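Local coordinates for protein ubiquinone biosynthesis accessory factor UbiJ (Escherichia coli, PDB 6H6O) that binds hydrophobic ubiquinone biosynthetic intermediates through its SCP2 domain and is essential for the stability of the Ubi complex that makes this cofactor, at residues K46-E51 with L59-S64; A78-I83 with L107-D112. All coordinates share one frame; numbering follows the deposited sequence.

Contact 1 of 2, residues K46-E51 with L59-S64; sequences KVLRVE and LILVFS
The antiparallel beta hairpin of strands 47-52 and 58-63 in the SCP2 domain pairs Val47 with Val62, Leu48 with Leu61, Arg49 with Ile60 and Val50 with Leu59. The short strand segments run at 162° and approach to 4.7 Å, as neighbours in one sheet do. Leu48 and Leu61 form a hydrogen-bonded pair, bonded in both directions, with Leu61 N to Leu48 O at 2.8 Å; Val50 and Leu59 repeat the pattern. At the open end Phe63 N closes on Lys46 O at 3.0 Å.

The alternating side chains separate onto two faces. Leu48, Val50, Leu59 and Leu61 share one, where helix 113-128 lies over Leu48 and Leu61 through Val115 and Phe119. On this side Leu48 CB meets the edge of the Phe63 ring, 4.0 Å from CE2. Val47, Arg49, Ile60 and Val62 occupy the other. Here Val47 CG1, anti to its backbone N (chi1 -178°), lies 3.5 Å from Ile60 CG2, tighter than usual van der Waals contact, and Trp74 touches both residues.

Arg49 and Ile60 lie side by side and point the same way, with Arg49 CG 3.9 Å from Ile60 CG1. Ile60 CD1 sits over the centre of one face of the guanidinium, 4.1 Å from Arg49 CZ, while NH1 bonds to Trp74 O and NH2 to Ser58 OG. An alanine at Arg49 would probably leave Glu51 without its salt-bridge mate and Trp74 O without this donor, and open a gap beside Ile60 CG1 and CD1. In the deposited salt bridge, Arg49 NE reaches Glu51 OE2 at 2.9 Å from above the carboxylate plane, 38° out of it.

Contact 2 of 2, residues A78-I83 with L107-D112; sequences ADCTVI and LEVQGD. With CA (calcium ion), chain F; LMR ((2S)-2-hydroxybutanedioic acid), chain E.
Thr81 and Gln110 form a hydrogen-bonded antiparallel pair, as do Ile83 and Glu108, between strand segments inclined at 162°, while Val82 with Val109 and Cys80 with Gly111 are the non-hydrogen-bonded pairs. The ladder ends with Asp112 N donating a hydrogen bond to Asp79 O at 2.8 Å. Gly111 precedes that bond with a positive phi of 80°, and a beta carbon here would collide with Asp79 O, so the turn into Asp112 suits glycine on both counts.

On the face carrying Thr81, Ile83, Glu108 and Gln110, Gln110 NE2 donates to Glu108 OE2 at 2.9 Å, meeting it from above the carboxylate plane. Ile83 CD1 comes up against this polar pair, 3.7 Å from Gln110 NE2, its side chain slanting across that of Gln110. On the opposite face, that of Val82 and Val109, Cys80 SG is set anti to the backbone N (chi1 179°) and packs 3.8 Å from Val109 CG1; Val82 CG1 adds a contact with Val109 CG2.

The Asp79 carboxylate grips a calcium ion with both oxygens, OD1 at 2.4 Å and OD2 at 2.6 Å, and two waters also bind the metal. OD2 additionally accepts a hydrogen bond from Val47 N, which helps fix the rotation of the group. The hydroxyl O2 of the bound 2-hydroxybutanedioic acid lies 2.7 Å from Asp79 OD1, and the ligand's far carboxylate lies beside Asp112 and places O4B 3.5 Å from Gly111 CA.

Asp112 is the N-cap of helix 113-128, its OD1 accepting from Gln114 N; that helix covers Cys80, Val82 and Val109 through Val115 and Val116. Helix 95-104 packs on Leu107 and Val109, and within this chain strand 107-111 is an outermost strand of the SCP2-domain sheet, with strand 80-84 between it and strand 47-52.

Contacts 1 and 2, consecutive along the chain, join in a single mixed sheet, their centres about 10 Å apart. Strands 47-52 and 80-84 supply the seam and run parallel, whereas within each contact the strands are antiparallel. Backbone bonds across it include two probable ones, Val47 O to Asp79 N and Glu51 N to Val82 O, both 2.8 Å; Arg49 also bonds to Cys80 and Val82. Leu48 CD1 packs 3.6 Å from Cys80 O. The calcium and acid sites border this junction: between nearest atoms, the metal held in contact 2 is about 5 Å from the side chain of Val47, and the acid about 5 Å from that of Lys46. Helix 113-128 spans both on the Leu48 and Cys80 side.

Contact 1 of 2, residues K46-E51 with L59-S64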
loop_
_atom_site.group_PDB
_atom_site.type_symbol
_atom_site.label_atom_id
_atom_site.label_comp_id
_atom_site.label_asym_id
_atom_site.label_seq_id
_atom_site.Cartn_x
_atom_site.Cartn_y
_atom_site.Cartn_z
ATOM N N LYS A 46 4.929 -18.575 12.044
ATOM C CA LYS A 46 5.773 -18.253 10.898
ATOM C C LYS A 46 6.117 -16.778 10.796
ATOM O O LYS A 46 5.308 -15.903 11.147
ATOM C CB LYS A 46 5.160 -18.772 9.574
ATOM C CG LYS A 46 4.978 -20.308 9.542
ATOM C CD LYS A 46 6.302 -21.105 9.621
ATOM C CE LYS A 46 6.019 -22.590 9.502
ATOM N NZ LYS A 46 7.247 -23.400 9.740
ATOM N N VAL A 47 7.337 -16.509 10.325
ATOM C CA VAL A 47 7.870 -15.176 10.017
ATOM C C VAL A 47 8.081 -15.101 8.484
ATOM O O VAL A 47 8.931 -15.825 7.938
ATOM C CB VAL A 47 9.178 -14.838 10.766
ATOM C CG1 VAL A 47 9.627 -13.404 10.428
ATOM C CG2 VAL A 47 9.025 -15.024 12.273
ATOM N N LEU A 48 7.298 -14.249 7.800
ATOM C CA LEU A 48 7.387 -14.076 6.359
ATOM C C LEU A 48 7.935 -12.685 6.065
ATOM O O LEU A 48 7.290 -11.692 6.409
ATOM C CB LEU A 48 6.002 -14.261 5.715
ATOM C CG LEU A 48 5.858 -13.975 4.185
ATOM C CD1 LEU A 48 6.788 -14.886 3.338
ATOM C CD2 LEU A 48 4.394 -14.164 3.725
ATOM N N ARG A 49 9.125 -12.623 5.440
ATOM C CA ARG A 49 9.759 -11.354 5.062
ATOM C C ARG A 49 9.420 -11.028 3.607
ATOM O O ARG A 49 9.610 -11.863 2.730
ATOM C CB ARG A 49 11.281 -11.423 5.268
ATOM C CG ARG A 49 11.957 -10.059 5.198
ATOM C CD ARG A 49 13.397 -10.111 5.705
ATOM N NE ARG A 49 13.936 -8.755 5.794
ATOM C CZ ARG A 49 14.405 -8.181 6.898
ATOM N NH1 ARG A 49 14.451 -8.855 8.039
ATOM N NH2 ARG A 49 14.837 -6.927 6.868
ATOM N N VAL A 50 8.936 -9.811 3.358
ATOM C CA VAL A 50 8.536 -9.353 2.030
ATOM C C VAL A 50 9.433 -8.184 1.636
ATOM O O VAL A 50 9.437 -7.147 2.308
ATOM C CB VAL A 50 7.014 -9.004 1.907
ATOM C CG1 VAL A 50 6.652 -8.618 0.472
ATOM C CG2 VAL A 50 6.115 -10.140 2.397
ATOM N N GLU A 51 10.237 -8.386 0.581
ATOM C CA GLU A 51 11.134 -7.367 0.031
ATOM C C GLU A 51 10.471 -6.854 -1.240
ATOM O O GLU A 51 10.401 -7.583 -2.233
ATOM C CB GLU A 51 12.523 -7.948 -0.281
ATOM C CG GLU A 51 13.225 -8.629 0.895
ATOM C CD GLU A 51 13.771 -7.755 2.010
ATOM O OE1 GLU A 51 13.594 -6.518 1.972
ATOM O OE2 GLU A 51 14.360 -8.325 2.953
ATOM N N LEU A 59 9.126 -5.611 4.760
ATOM C CA LEU A 59 7.879 -5.821 5.489
ATOM C C LEU A 59 8.030 -7.215 6.120
ATOM O O LEU A 59 8.408 -8.160 5.441
ATOM C CB LEU A 59 6.651 -5.836 4.577
ATOM C CG LEU A 59 6.126 -4.501 4.030
ATOM C CD1 LEU A 59 4.944 -4.764 3.123
ATOM C CD2 LEU A 59 5.667 -3.546 5.170
ATOM N N ILE A 60 7.766 -7.331 7.399
ATOM C CA ILE A 60 7.879 -8.624 8.068
ATOM C C ILE A 60 6.520 -8.948 8.697
ATOM O O ILE A 60 5.975 -8.147 9.444
ATOM C CB ILE A 60 9.063 -8.654 9.059
ATOM C CG1 ILE A 60 10.417 -8.313 8.341
ATOM C CG2 ILE A 60 9.151 -10.038 9.733
ATOM C CD1 ILE A 60 10.869 -6.874 8.479
ATOM N N LEU A 61 5.961 -10.097 8.326
ATOM C CA LEU A 61 4.657 -10.568 8.805
ATOM C C LEU A 61 4.901 -11.699 9.811
ATOM O O LEU A 61 5.569 -12.688 9.471
ATOM C CB LEU A 61 3.813 -11.084 7.631
ATOM C CG LEU A 61 3.023 -10.048 6.781
ATOM C CD1 LEU A 61 3.900 -8.942 6.230
ATOM C CD2 LEU A 61 2.285 -10.746 5.649
ATOM N N VAL A 62 4.405 -11.541 11.043
ATOM C CA VAL A 62 4.582 -12.574 12.100
ATOM C C VAL A 62 3.200 -13.093 12.438
ATOM O O VAL A 62 2.394 -12.352 12.991
ATOM C CB VAL A 62 5.304 -12.018 13.361
ATOM C CG1 VAL A 62 5.502 -13.123 14.395
ATOM C CG2 VAL A 62 6.637 -11.358 12.986
ATOM N N PHE A 63 2.941 -14.365 12.133
ATOM C CA PHE A 63 1.625 -14.965 12.319
ATOM C C PHE A 63 1.411 -15.622 13.686
ATOM O O PHE A 63 2.136 -16.549 14.045
ATOM C CB PHE A 63 1.327 -15.961 11.183
ATOM C CG PHE A 63 1.354 -15.354 9.802
ATOM C CD1 PHE A 63 0.198 -14.810 9.241
ATOM C CD2 PHE A 63 2.531 -15.326 9.058
ATOM C CE1 PHE A 63 0.224 -14.223 7.958
ATOM C CE2 PHE A 63 2.559 -14.744 7.784
ATOM C CZ PHE A 63 1.400 -14.199 7.237
ATOM N N SER A 64 0.405 -15.142 14.447
ATOM C CA SER A 64 0.033 -15.750 15.725
ATOM C C SER A 64 -1.427 -16.249 15.608
ATOM O O SER A 64 -2.023 -16.115 14.536
ATOM C CB SER A 64 0.256 -14.790 16.898
ATOM O OG SER A 64 -0.646 -13.700 16.916
#

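Contact 2 of 2, residues A78-I83 with L107-D112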
loop_
_atom_site.group_PDB
_atom_site.type_symbol
_atom_site.label_atom_id
_atom_site.label_comp_id
_atom_site.label_asym_id
_atom_site.label_seq_id
_atom_site.Cartn_x
_atom_site.Cartn_y
_atom_site.Cartn_z
ATOM N N ALA A 78 13.830 -15.192 9.245
ATOM C CA ALA A 78 12.546 -15.286 8.560
ATOM C C ALA A 78 12.463 -16.730 8.095
ATOM O O ALA A 78 13.466 -17.318 7.689
ATOM C CB ALA A 78 12.499 -14.350 7.354
ATOM N N ASP A 79 11.273 -17.313 8.146
ATOM C CA ASP A 79 11.061 -18.682 7.703
ATOM C C ASP A 79 10.990 -18.751 6.184
ATOM O O ASP A 79 11.307 -19.783 5.571
ATOM C CB ASP A 79 9.778 -19.209 8.344
ATOM C CG ASP A 79 9.933 -19.322 9.864
ATOM O OD1 ASP A 79 10.852 -20.034 10.323
ATOM O OD2 ASP A 79 9.239 -18.592 10.585
ATOM N N CYS A 80 10.562 -17.643 5.588
ATOM C CA CYS A 80 10.401 -17.498 4.147
ATOM C C CYS A 80 10.603 -16.026 3.806
ATOM O O CYS A 80 10.175 -15.141 4.565
ATOM C CB CYS A 80 9.017 -17.983 3.718
ATOM S SG CYS A 80 8.676 -17.836 1.940
ATOM N N THR A 81 11.283 -15.774 2.681
ATOM C CA THR A 81 11.522 -14.412 2.191
ATOM C C THR A 81 11.079 -14.371 0.733
ATOM O O THR A 81 11.464 -15.245 -0.063
ATOM C CB THR A 81 13.004 -14.003 2.356
ATOM O OG1 THR A 81 13.347 -14.069 3.741
ATOM C CG2 THR A 81 13.288 -12.579 1.805
ATOM N N VAL A 82 10.255 -13.378 0.401
ATOM C CA VAL A 82 9.742 -13.206 -0.948
ATOM C C VAL A 82 10.218 -11.868 -1.475
ATOM O O VAL A 82 10.246 -10.884 -0.720
ATOM C CB VAL A 82 8.203 -13.427 -1.092
ATOM C CG1 VAL A 82 7.804 -14.838 -0.678
ATOM C CG2 VAL A 82 7.408 -12.410 -0.287
ATOM N N ILE A 83 10.682 -11.854 -2.734
ATOM C CA ILE A 83 11.192 -10.655 -3.403
ATOM C C ILE A 83 10.418 -10.479 -4.717
ATOM O O ILE A 83 10.407 -11.387 -5.548
ATOM C CB ILE A 83 12.735 -10.658 -3.625
ATOM C CG1 ILE A 83 13.514 -10.995 -2.320
ATOM C CG2 ILE A 83 13.190 -9.297 -4.208
ATOM C CD1 ILE A 83 14.098 -12.372 -2.286
ATOM N N LEU A 107 8.443 -13.535 -9.077
ATOM C CA LEU A 107 8.493 -13.660 -7.626
ATOM C C LEU A 107 9.636 -14.608 -7.269
ATOM O O LEU A 107 9.656 -15.733 -7.754
ATOM C CB LEU A 107 7.166 -14.200 -7.063
ATOM C CG LEU A 107 7.125 -14.353 -5.541
ATOM C CD1 LEU A 107 6.486 -13.163 -4.878
ATOM C CD2 LEU A 107 6.390 -15.573 -5.153
ATOM N N GLU A 108 10.583 -14.148 -6.454
ATOM C CA GLU A 108 11.709 -14.967 -6.005
ATOM C C GLU A 108 11.425 -15.400 -4.578
ATOM O O GLU A 108 11.020 -14.578 -3.754
ATOM C CB GLU A 108 13.031 -14.178 -6.083
ATOM C CG GLU A 108 14.260 -15.008 -5.761
ATOM C CD GLU A 108 15.532 -14.235 -5.467
ATOM O OE1 GLU A 108 15.777 -13.201 -6.129
ATOM O OE2 GLU A 108 16.304 -14.694 -4.594
ATOM N N VAL A 109 11.605 -16.696 -4.296
ATOM C CA VAL A 109 11.371 -17.248 -2.958
ATOM C C VAL A 109 12.662 -17.803 -2.350
ATOM O O VAL A 109 13.387 -18.561 -2.992
ATOM C CB VAL A 109 10.229 -18.301 -2.922
ATOM C CG1 VAL A 109 9.971 -18.787 -1.496
ATOM C CG2 VAL A 109 8.942 -17.754 -3.528
ATOM N N GLN A 110 12.923 -17.435 -1.093
ATOM C CA GLN A 110 14.045 -17.936 -0.304
ATOM C C GLN A 110 13.444 -18.572 0.954
ATOM O O GLN A 110 12.388 -18.144 1.418
ATOM C CB GLN A 110 14.997 -16.792 0.064
ATOM C CG GLN A 110 15.757 -16.232 -1.138
ATOM C CD GLN A 110 16.539 -14.972 -0.846
ATOM O OE1 GLN A 110 16.587 -14.471 0.280
ATOM N NE2 GLN A 110 17.164 -14.419 -1.872
ATOM N N GLY A 111 14.087 -19.608 1.466
ATOM C CA GLY A 111 13.582 -20.303 2.641
ATOM C C GLY A 111 12.468 -21.271 2.318
ATOM O O GLY A 111 12.480 -21.906 1.263
ATOM N N ASP A 112 11.493 -21.395 3.230
ATOM C CA ASP A 112 10.407 -22.354 3.111
ATOM C C ASP A 112 9.293 -21.902 2.157
ATOM O O ASP A 112 8.430 -21.111 2.530
ATOM C CB ASP A 112 9.856 -22.721 4.511
ATOM C CG ASP A 112 8.755 -23.765 4.529
ATOM O OD1 ASP A 112 8.569 -24.455 3.498
ATOM O OD2 ASP A 112 8.110 -23.928 5.593
HETATM CA CA CA F . 10.483 -19.480 12.642
HETATM C C1 LMR E . 15.536 -20.594 8.487
HETATM O O1A LMR E . 16.718 -20.828 8.641
HETATM O O1B LMR E . 15.072 -19.544 7.852
HETATM C C2 LMR E . 14.452 -21.485 9.070
HETATM O O2 LMR E . 13.322 -20.736 9.499
HETATM C C3 LMR E . 14.015 -22.567 8.090
HETATM C C4 LMR E . 13.128 -22.051 6.981
HETATM O O4A LMR E . 11.849 -22.094 7.271
HETATM O O4B LMR E . 13.565 -21.670 5.914
HETATM O O HOH W 1 11.941 -17.653 12.440
HETATM O O HOH W 2 9.232 -18.231 14.096
#